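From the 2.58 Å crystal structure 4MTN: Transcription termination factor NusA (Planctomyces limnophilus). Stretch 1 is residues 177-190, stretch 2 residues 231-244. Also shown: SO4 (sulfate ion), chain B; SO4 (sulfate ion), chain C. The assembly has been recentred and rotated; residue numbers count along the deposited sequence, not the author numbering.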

ATOM      1  N   ASP A 177       7.196   1.319   1.530  1.00 33.51           N
ATOM      2  CA  ASP A 177       8.163   0.227   1.524  1.00 29.80           C
ATOM      3  C   ASP A 177       9.433   0.578   0.753  1.00 30.82           C
ATOM      4  O   ASP A 177      10.497   0.032   1.034  1.00 31.23           O
ATOM      5  CB  ASP A 177       7.542  -1.041   0.935  1.00 35.83           C
ATOM      6  CG  ASP A 177       6.561  -1.703   1.882  1.00 43.22           C
ATOM      7  OD1 ASP A 177       6.556  -1.349   3.079  1.00 47.24           O
ATOM      8  OD2 ASP A 177       5.801  -2.583   1.429  1.00 50.04           O
ATOM      9  N   PHE A 178       9.323   1.484  -0.215  1.00 36.19           N
ATOM     10  CA  PHE A 178      10.490   1.904  -0.988  1.00 38.12           C
ATOM     11  C   PHE A 178      11.508   2.601  -0.092  1.00 39.41           C
ATOM     12  O   PHE A 178      12.710   2.354  -0.191  1.00 39.17           O
ATOM     13  CB  PHE A 178      10.083   2.830  -2.135  1.00 34.43           C
ATOM     14  CG  PHE A 178      11.183   3.077  -3.133  1.00 31.65           C
ATOM     15  CD1 PHE A 178      12.157   2.119  -3.361  1.00 32.21           C
ATOM     16  CD2 PHE A 178      11.250   4.271  -3.830  1.00 34.74           C
ATOM     17  CE1 PHE A 178      13.171   2.342  -4.274  1.00 34.38           C
ATOM     18  CE2 PHE A 178      12.264   4.502  -4.744  1.00 34.50           C
ATOM     19  CZ  PHE A 178      13.225   3.536  -4.965  1.00 33.44           C
ATOM     20  N   VAL A 179      11.019   3.476   0.782  1.00 38.97           N
ATOM     21  CA  VAL A 179      11.875   4.175   1.732  1.00 41.83           C
ATOM     22  C   VAL A 179      12.489   3.195   2.723  1.00 45.36           C
ATOM     23  O   VAL A 179      13.678   3.275   3.041  1.00 45.78           O
ATOM     24  CB  VAL A 179      11.094   5.259   2.501  1.00 40.52           C
ATOM     25  CG1 VAL A 179      11.973   5.898   3.564  1.00 37.34           C
ATOM     26  CG2 VAL A 179      10.564   6.305   1.541  1.00 45.14           C
ATOM     27  N   ARG A 180      11.665   2.266   3.201  1.00 42.94           N
ATOM     28  CA  ARG A 180      12.096   1.264   4.169  1.00 41.97           C
ATOM     29  C   ARG A 180      13.249   0.426   3.624  1.00 42.01           C
ATOM     30  O   ARG A 180      14.212   0.148   4.335  1.00 46.37           O
ATOM     31  CB  ARG A 180      10.921   0.362   4.555  1.00 41.02           C
ATOM     32  CG  ARG A 180      11.251  -0.678   5.608  1.00 44.99           C
ATOM     33  CD  ARG A 180      10.058  -1.578   5.891  1.00 46.65           C
ATOM     34  NE  ARG A 180       9.003  -0.894   6.633  1.00 50.16           N
ATOM     35  CZ  ARG A 180       8.869  -0.942   7.955  1.00 51.38           C
ATOM     36  NH1 ARG A 180       9.727  -1.643   8.684  1.00 47.56           N
ATOM     37  NH2 ARG A 180       7.878  -0.290   8.549  1.00 53.04           N
ATOM     38  N   ARG A 181      13.149   0.036   2.357  1.00 42.11           N
ATOM     39  CA  ARG A 181      14.196  -0.751   1.715  1.00 41.50           C
ATOM     40  C   ARG A 181      15.481   0.055   1.560  1.00 41.99           C
ATOM     41  O   ARG A 181      16.567  -0.428   1.877  1.00 44.32           O
ATOM     42  CB  ARG A 181      13.734  -1.248   0.342  1.00 39.07           C
ATOM     43  CG  ARG A 181      12.550  -2.203   0.358  1.00 41.10           C
ATOM     44  CD  ARG A 181      12.916  -3.569   0.912  1.00 29.55           C
ATOM     45  NE  ARG A 181      12.720  -3.653   2.355  1.00 41.21           N
ATOM     46  CZ  ARG A 181      11.560  -3.941   2.935  1.00 42.54           C
ATOM     47  NH1 ARG A 181      10.484  -4.171   2.196  1.00 30.02           N
ATOM     48  NH2 ARG A 181      11.475  -4.001   4.258  1.00 38.73           N
ATOM     49  N   LEU A 182      15.347   1.282   1.065  1.00 40.04           N
ATOM     50  CA  LEU A 182      16.495   2.148   0.823  1.00 38.45           C
ATOM     51  C   LEU A 182      17.257   2.455   2.108  1.00 37.42           C
ATOM     52  O   LEU A 182      18.486   2.555   2.102  1.00 37.80           O
ATOM     53  CB  LEU A 182      16.049   3.449   0.158  1.00 40.69           C
ATOM     54  CG  LEU A 182      15.598   3.332  -1.299  1.00 43.34           C
ATOM     55  CD1 LEU A 182      15.012   4.646  -1.783  1.00 36.07           C
ATOM     56  CD2 LEU A 182      16.758   2.899  -2.181  1.00 38.08           C
ATOM     57  N   LEU A 183      16.526   2.603   3.206  1.00 36.10           N
ATOM     58  CA  LEU A 183      17.145   2.837   4.505  1.00 37.23           C
ATOM     59  C   LEU A 183      17.926   1.610   4.957  1.00 40.82           C
ATOM     60  O   LEU A 183      19.000   1.730   5.550  1.00 47.55           O
ATOM     61  CB  LEU A 183      16.089   3.212   5.547  1.00 35.98           C
ATOM     62  CG  LEU A 183      15.557   4.644   5.441  1.00 35.06           C
ATOM     63  CD1 LEU A 183      14.361   4.857   6.356  1.00 30.93           C
ATOM     64  CD2 LEU A 183      16.658   5.640   5.761  1.00 36.05           C
ATOM     65  N   GLU A 184      17.385   0.431   4.667  1.00 36.83           N
ATOM     66  CA  GLU A 184      18.044  -0.823   5.012  1.00 31.19           C
ATOM     67  C   GLU A 184      19.359  -0.975   4.253  1.00 36.77           C
ATOM     68  O   GLU A 184      20.325  -1.525   4.775  1.00 40.21           O
ATOM     69  CB  GLU A 184      17.127  -2.013   4.722  1.00 31.15           C
ATOM     70  CG  GLU A 184      15.936  -2.127   5.662  1.00 40.24           C
ATOM     71  CD  GLU A 184      14.906  -3.137   5.188  1.00 45.32           C
ATOM     72  OE1 GLU A 184      15.110  -3.740   4.114  1.00 43.24           O
ATOM     73  OE2 GLU A 184      13.890  -3.324   5.890  1.00 47.72           O
ATOM     74  N   LEU A 185      19.392  -0.477   3.022  1.00 33.10           N
ATOM     75  CA  LEU A 185      20.594  -0.554   2.201  1.00 36.47           C
ATOM     76  C   LEU A 185      21.655   0.452   2.642  1.00 43.54           C
ATOM     77  O   LEU A 185      22.837   0.124   2.722  1.00 45.21           O
ATOM     78  CB  LEU A 185      20.254  -0.327   0.726  1.00 33.81           C
ATOM     79  CG  LEU A 185      19.506  -1.440  -0.009  1.00 38.04           C
ATOM     80  CD1 LEU A 185      19.236  -1.032  -1.448  1.00 32.38           C
ATOM     81  CD2 LEU A 185      20.292  -2.741   0.045  1.00 33.53           C
ATOM     82  N   GLU A 186      21.225   1.677   2.922  1.00 45.38           N
ATOM     83  CA  GLU A 186      22.157   2.763   3.205  1.00 49.30           C
ATOM     84  C   GLU A 186      22.704   2.720   4.630  1.00 46.84           C
ATOM     85  O   GLU A 186      23.871   3.035   4.862  1.00 46.28           O
ATOM     86  CB  GLU A 186      21.485   4.113   2.949  1.00 54.55           C
ATOM     87  CG  GLU A 186      22.456   5.226   2.591  1.00 61.56           C
ATOM     88  CD  GLU A 186      23.050   5.053   1.206  1.00 67.83           C
ATOM     89  OE1 GLU A 186      22.386   4.438   0.344  1.00 69.93           O
ATOM     90  OE2 GLU A 186      24.182   5.530   0.979  1.00 70.81           O
ATOM     91  N   ILE A 187      21.859   2.337   5.583  1.00 42.41           N
ATOM     92  CA  ILE A 187      22.261   2.311   6.986  1.00 41.94           C
ATOM     93  C   ILE A 187      22.635   0.904   7.442  1.00 40.29           C
ATOM     94  O   ILE A 187      21.766   0.045   7.587  1.00 41.63           O
ATOM     95  CB  ILE A 187      21.148   2.855   7.899  1.00 41.54           C
ATOM     96  CG1 ILE A 187      20.691   4.233   7.418  1.00 40.98           C
ATOM     97  CG2 ILE A 187      21.628   2.919   9.342  1.00 44.76           C
ATOM     98  CD1 ILE A 187      19.652   4.878   8.308  1.00 40.08           C
ATOM     99  N   PRO A 188      23.935   0.668   7.679  1.00 43.58           N
ATOM    100  CA  PRO A 188      24.441  -0.645   8.097  1.00 47.00           C
ATOM    101  C   PRO A 188      23.821  -1.145   9.400  1.00 48.06           C
ATOM    102  O   PRO A 188      23.639  -2.349   9.551  1.00 46.04           O
ATOM    103  CB  PRO A 188      25.948  -0.407   8.266  1.00 44.00           C
ATOM    104  CG  PRO A 188      26.104   1.070   8.381  1.00 51.84           C
ATOM    105  CD  PRO A 188      25.020   1.651   7.535  1.00 47.86           C
ATOM    106  N   GLU A 189      23.493  -0.241  10.319  1.00 47.56           N
ATOM    107  CA  GLU A 189      22.869  -0.639  11.577  1.00 45.70           C
ATOM    108  C   GLU A 189      21.506  -1.291  11.349  1.00 43.11           C
ATOM    109  O   GLU A 189      21.084  -2.149  12.122  1.00 42.24           O
ATOM    110  CB  GLU A 189      22.714   0.561  12.514  1.00 47.93           C
ATOM    111  CG  GLU A 189      24.011   1.066  13.125  1.00 54.64           C
ATOM    112  CD  GLU A 189      24.657   2.171  12.311  1.00 56.44           C
ATOM    113  OE1 GLU A 189      24.517   2.166  11.071  1.00 56.85           O
ATOM    114  OE2 GLU A 189      25.299   3.051  12.920  1.00 56.89           O
ATOM    115  N   VAL A 190      20.818  -0.878  10.289  1.00 44.68           N
ATOM    116  CA  VAL A 190      19.490  -1.400   9.997  1.00 45.03           C
ATOM    117  C   VAL A 190      19.546  -2.774   9.324  1.00 48.13           C
ATOM    118  O   VAL A 190      18.774  -3.670   9.671  1.00 48.82           O
ATOM    119  CB  VAL A 190      18.691  -0.425   9.110  1.00 43.65           C
ATOM    120  CG1 VAL A 190      17.309  -0.981   8.814  1.00 42.69           C
ATOM    121  CG2 VAL A 190      18.576   0.928   9.794  1.00 39.40           C
ATOM    122  N   ALA A 231      24.493  11.998   6.687  1.00 41.21           N
ATOM    123  CA  ALA A 231      24.689  11.922   5.242  1.00 41.05           C
ATOM    124  C   ALA A 231      23.960  10.741   4.601  1.00 47.39           C
ATOM    125  O   ALA A 231      23.438  10.858   3.494  1.00 52.76           O
ATOM    126  CB  ALA A 231      26.176  11.854   4.924  1.00 40.92           C
ATOM    127  N   ARG A 232      23.935   9.606   5.293  1.00 45.73           N
ATOM    128  CA  ARG A 232      23.308   8.400   4.756  1.00 45.04           C
ATOM    129  C   ARG A 232      21.801   8.571   4.608  1.00 43.34           C
ATOM    130  O   ARG A 232      21.200   8.075   3.654  1.00 43.07           O
ATOM    131  CB  ARG A 232      23.612   7.194   5.647  1.00 42.43           C
ATOM    132  CG  ARG A 232      25.084   6.818   5.706  1.00 41.61           C
ATOM    133  CD  ARG A 232      25.339   5.804   6.806  1.00 37.16           C
ATOM    134  NE  ARG A 232      24.721   6.217   8.061  1.00 37.66           N
ATOM    135  CZ  ARG A 232      24.816   5.541   9.200  1.00 41.15           C
ATOM    136  NH1 ARG A 232      25.509   4.412   9.251  1.00 43.10           N
ATOM    137  NH2 ARG A 232      24.215   5.996  10.292  1.00 38.42           N
ATOM    138  N   ILE A 233      21.193   9.274   5.558  1.00 44.05           N
ATOM    139  CA  ILE A 233      19.764   9.556   5.507  1.00 48.57           C
ATOM    140  C   ILE A 233      19.443  10.470   4.325  1.00 51.13           C
ATOM    141  O   ILE A 233      18.451  10.267   3.623  1.00 47.68           O
ATOM    142  CB  ILE A 233      19.273  10.199   6.820  1.00 40.21           C
ATOM    143  CG1 ILE A 233      19.378   9.195   7.968  1.00 39.75           C
ATOM    144  CG2 ILE A 233      17.844  10.690   6.682  1.00 40.65           C
ATOM    145  CD1 ILE A 233      19.000   9.765   9.317  1.00 40.64           C
ATOM    146  N   ARG A 234      20.297  11.465   4.099  1.00 49.19           N
ATOM    147  CA  ARG A 234      20.112  12.382   2.979  1.00 51.27           C
ATOM    148  C   ARG A 234      20.341  11.685   1.641  1.00 52.17           C
ATOM    149  O   ARG A 234      19.731  12.050   0.637  1.00 58.81           O
ATOM    150  CB  ARG A 234      21.044  13.588   3.106  1.00 51.50           C
ATOM    151  CG  ARG A 234      20.622  14.596   4.161  1.00 56.82           C
ATOM    152  CD  ARG A 234      21.396  15.894   4.012  1.00 65.11           C
ATOM    153  NE  ARG A 234      22.814  15.645   3.769  1.00 70.79           N
ATOM    154  CZ  ARG A 234      23.711  15.440   4.727  1.00 76.46           C
ATOM    155  NH1 ARG A 234      23.341  15.457   6.001  1.00 75.81           N
ATOM    156  NH2 ARG A 234      24.980  15.218   4.410  1.00 79.91           N
ATOM    157  N   ASN A 235      21.224  10.690   1.631  1.00 49.31           N
ATOM    158  CA  ASN A 235      21.477   9.905   0.426  1.00 54.18           C
ATOM    159  C   ASN A 235      20.207   9.215  -0.060  1.00 54.29           C
ATOM    160  O   ASN A 235      19.927   9.178  -1.258  1.00 49.94           O
ATOM    161  CB  ASN A 235      22.572   8.865   0.672  1.00 60.25           C
ATOM    162  CG  ASN A 235      23.962   9.472   0.689  1.00 73.30           C
ATOM    163  OD1 ASN A 235      24.197  10.531   0.106  1.00 79.87           O
ATOM    164  ND2 ASN A 235      24.895   8.798   1.354  1.00 79.11           N
ATOM    165  N   VAL A 236      19.442   8.675   0.883  1.00 40.08           N
ATOM    166  CA  VAL A 236      18.157   8.063   0.575  1.00 40.10           C
ATOM    167  C   VAL A 236      17.194   9.125   0.052  1.00 50.72           C
ATOM    168  O   VAL A 236      16.449   8.891  -0.901  1.00 49.96           O
ATOM    169  CB  VAL A 236      17.552   7.365   1.812  1.00 44.51           C
ATOM    170  CG1 VAL A 236      16.149   6.859   1.518  1.00 45.13           C
ATOM    171  CG2 VAL A 236      18.448   6.224   2.267  1.00 38.74           C
ATOM    172  N   GLY A 237      17.234  10.301   0.673  1.00 49.93           N
ATOM    173  CA  GLY A 237      16.372  11.402   0.287  1.00 48.34           C
ATOM    174  C   GLY A 237      16.644  11.922  -1.111  1.00 51.30           C
ATOM    175  O   GLY A 237      15.721  12.321  -1.820  1.00 57.65           O
ATOM    176  N   GLU A 238      17.913  11.918  -1.509  1.00 52.77           N
ATOM    177  CA  GLU A 238      18.292  12.388  -2.837  1.00 63.22           C
ATOM    178  C   GLU A 238      17.904  11.375  -3.905  1.00 68.53           C
ATOM    179  O   GLU A 238      17.649  11.736  -5.053  1.00 72.19           O
ATOM    180  CB  GLU A 238      19.794  12.675  -2.902  1.00 71.33           C
ATOM    181  CG  GLU A 238      20.243  13.819  -2.006  1.00 81.64           C
ATOM    182  CD  GLU A 238      19.496  15.110  -2.284  1.00 92.80           C
ATOM    183  OE1 GLU A 238      19.189  15.385  -3.464  1.00 95.34           O
ATOM    184  OE2 GLU A 238      19.210  15.851  -1.318  1.00 99.07           O
ATOM    185  N   GLU A 239      17.859  10.104  -3.519  1.00 71.51           N
ATOM    186  CA  GLU A 239      17.411   9.048  -4.419  1.00 74.58           C
ATOM    187  C   GLU A 239      15.909   9.165  -4.652  1.00 71.47           C
ATOM    188  O   GLU A 239      15.383   8.672  -5.650  1.00 77.78           O
ATOM    189  CB  GLU A 239      17.760   7.670  -3.852  1.00 82.52           C
ATOM    190  CG  GLU A 239      19.251   7.368  -3.827  1.00 93.52           C
ATOM    191  CD  GLU A 239      19.588   6.151  -2.986  1.00 99.91           C
ATOM    192  OE1 GLU A 239      18.688   5.639  -2.289  1.00101.76           O
ATOM    193  OE2 GLU A 239      20.755   5.705  -3.020  1.00100.80           O
ATOM    194  N   LEU A 240      15.228   9.821  -3.720  1.00 64.98           N
ATOM    195  CA  LEU A 240      13.790  10.039  -3.815  1.00 59.24           C
ATOM    196  C   LEU A 240      13.467  11.397  -4.431  1.00 61.90           C
ATOM    197  O   LEU A 240      12.302  11.783  -4.528  1.00 65.24           O
ATOM    198  CB  LEU A 240      13.143   9.916  -2.436  1.00 51.07           C
ATOM    199  CG  LEU A 240      13.335   8.565  -1.749  1.00 47.39           C
ATOM    200  CD1 LEU A 240      12.684   8.564  -0.378  1.00 47.99           C
ATOM    201  CD2 LEU A 240      12.783   7.441  -2.613  1.00 45.91           C
ATOM    202  N   GLY A 241      14.503  12.122  -4.842  1.00 58.77           N
ATOM    203  CA  GLY A 241      14.320  13.404  -5.500  1.00 60.73           C
ATOM    204  C   GLY A 241      14.238  14.597  -4.566  1.00 58.97           C
ATOM    205  O   GLY A 241      13.616  15.608  -4.895  1.00 59.97           O
ATOM    206  N   GLY A 242      14.869  14.487  -3.402  1.00 54.83           N
ATOM    207  CA  GLY A 242      14.888  15.578  -2.445  1.00 47.59           C
ATOM    208  C   GLY A 242      13.812  15.468  -1.385  1.00 53.73           C
ATOM    209  O   GLY A 242      13.468  16.452  -0.729  1.00 57.83           O
ATOM    210  N   GLU A 243      13.273  14.266  -1.221  1.00 52.84           N
ATOM    211  CA  GLU A 243      12.258  14.008  -0.206  1.00 51.97           C
ATOM    212  C   GLU A 243      12.848  14.133   1.198  1.00 51.84           C
ATOM    213  O   GLU A 243      13.898  13.563   1.492  1.00 47.32           O
ATOM    214  CB  GLU A 243      11.649  12.618  -0.413  1.00 50.14           C
ATOM    215  CG  GLU A 243      10.615  12.213   0.623  1.00 49.95           C
ATOM    216  CD  GLU A 243       9.886  10.938   0.243  1.00 48.22           C
ATOM    217  OE1 GLU A 243      10.004  10.505  -0.922  1.00 49.70           O
ATOM    218  OE2 GLU A 243       9.192  10.367   1.110  1.00 47.70           O
ATOM    219  N   ARG A 244      12.171  14.889   2.058  1.00 47.51           N
ATOM    220  CA  ARG A 244      12.645  15.113   3.421  1.00 44.75           C
ATOM    221  C   ARG A 244      12.387  13.905   4.315  1.00 49.45           C
ATOM    222  O   ARG A 244      11.280  13.371   4.349  1.00 50.65           O
ATOM    223  CB  ARG A 244      11.984  16.356   4.019  1.00 45.81           C
ATOM    224  CG  ARG A 244      12.421  17.660   3.372  1.00 57.93           C
ATOM    225  CD  ARG A 244      13.935  17.798   3.396  1.00 55.37           C
ATOM    226  NE  ARG A 244      14.468  17.667   4.748  1.00 58.38           N
ATOM    227  CZ  ARG A 244      15.759  17.534   5.032  1.00 62.96           C
ATOM    228  NH1 ARG A 244      16.657  17.514   4.057  1.00 63.08           N
ATOM    229  NH2 ARG A 244      16.153  17.421   6.293  1.00 64.36           N
TER
HETATM  230  S   SO4 B 501      26.602   9.481   8.003  1.00 55.07           S
HETATM  231  O1  SO4 B 501      25.197   9.088   8.045  1.00 59.32           O
HETATM  232  O2  SO4 B 501      27.167   9.136   6.703  1.00 53.42           O
HETATM  233  O3  SO4 B 501      26.704  10.922   8.215  1.00 50.87           O
HETATM  234  O4  SO4 B 501      27.335   8.782   9.053  1.00 57.85           O
HETATM  235  S   SO4 C 502      27.989  15.140   2.925  0.50 77.30           S
HETATM  236  O1  SO4 C 502      27.307  15.855   4.000  0.50 75.92           O
HETATM  237  O2  SO4 C 502      26.998  14.589   2.005  0.50 73.40           O
HETATM  238  O3  SO4 C 502      28.863  16.060   2.206  0.50 78.59           O
HETATM  239  O4  SO4 C 502      28.787  14.056   3.491  0.50 76.43           O

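An acidic side chain, Glu-186, is the knob of this helix-helix contact: it sits among Arg-232, Asn-235, Val-236 and Glu-239 of the facing helix. Its aliphatic part does the packing, with CB 3.8 Å from Val-236 CG2 and CG 3.8 Å from Arg-232 CB, while the carboxylate reaches polar neighbours. Asn-235 ND2 donates a weak hydrogen bond to Glu-186 OE2 (3.4 Å, 134°). Less favourably, Glu-186 OE1 lies 3.9 Å from Glu-239 OE2, a close approach of like charges, although Glu-239 is poorly ordered.

Helices 177-186 and 231-239 run roughly antiparallel, at 139°, with their axes 9.5 Å apart at closest approach. Leu-182 pairs with Val-236 and Glu-186 with Arg-232, their CA atoms 6.1 and 6.0 Å apart, so one turn along the first helix matches one turn back along the second.

Around Leu-182 and Leu-240 the contact is largely apolar. Leu-182 CB meets Val-236 CG1 at 3.7 Å, and Leu-183 CD2 lies 4.0 Å from Val-236 CG2. Leu-240, near the C-terminal end of stretch 2's helix, gathers three partners: its CD2 is 3.7 Å from both Phe-178 CE2 and Leu-182 CD1, and its CD1 is 3.6 Å from Val-179 CG2. The chain then turns through a Schellman motif at Gly-241, whose positive phi would jam a CB against the preceding carbonyl.

At the other end, Arg-232 reaches past the first helix to form a salt bridge, NH1 to Glu-189 OE1 at 3.1 Å. Ile-187 CG2 covers one face of its guanidinium, 4.1 Å from Arg-232 CZ; the chain B sulfate, probably from the crystallisation liquor, places O4 over the opposite face. That ion also accepts hydrogen bonds from Ala-231 N to O3 (2.9 Å) and Arg-232 N to O1 (3.1 Å), backbone NH groups in the first turn of the helix.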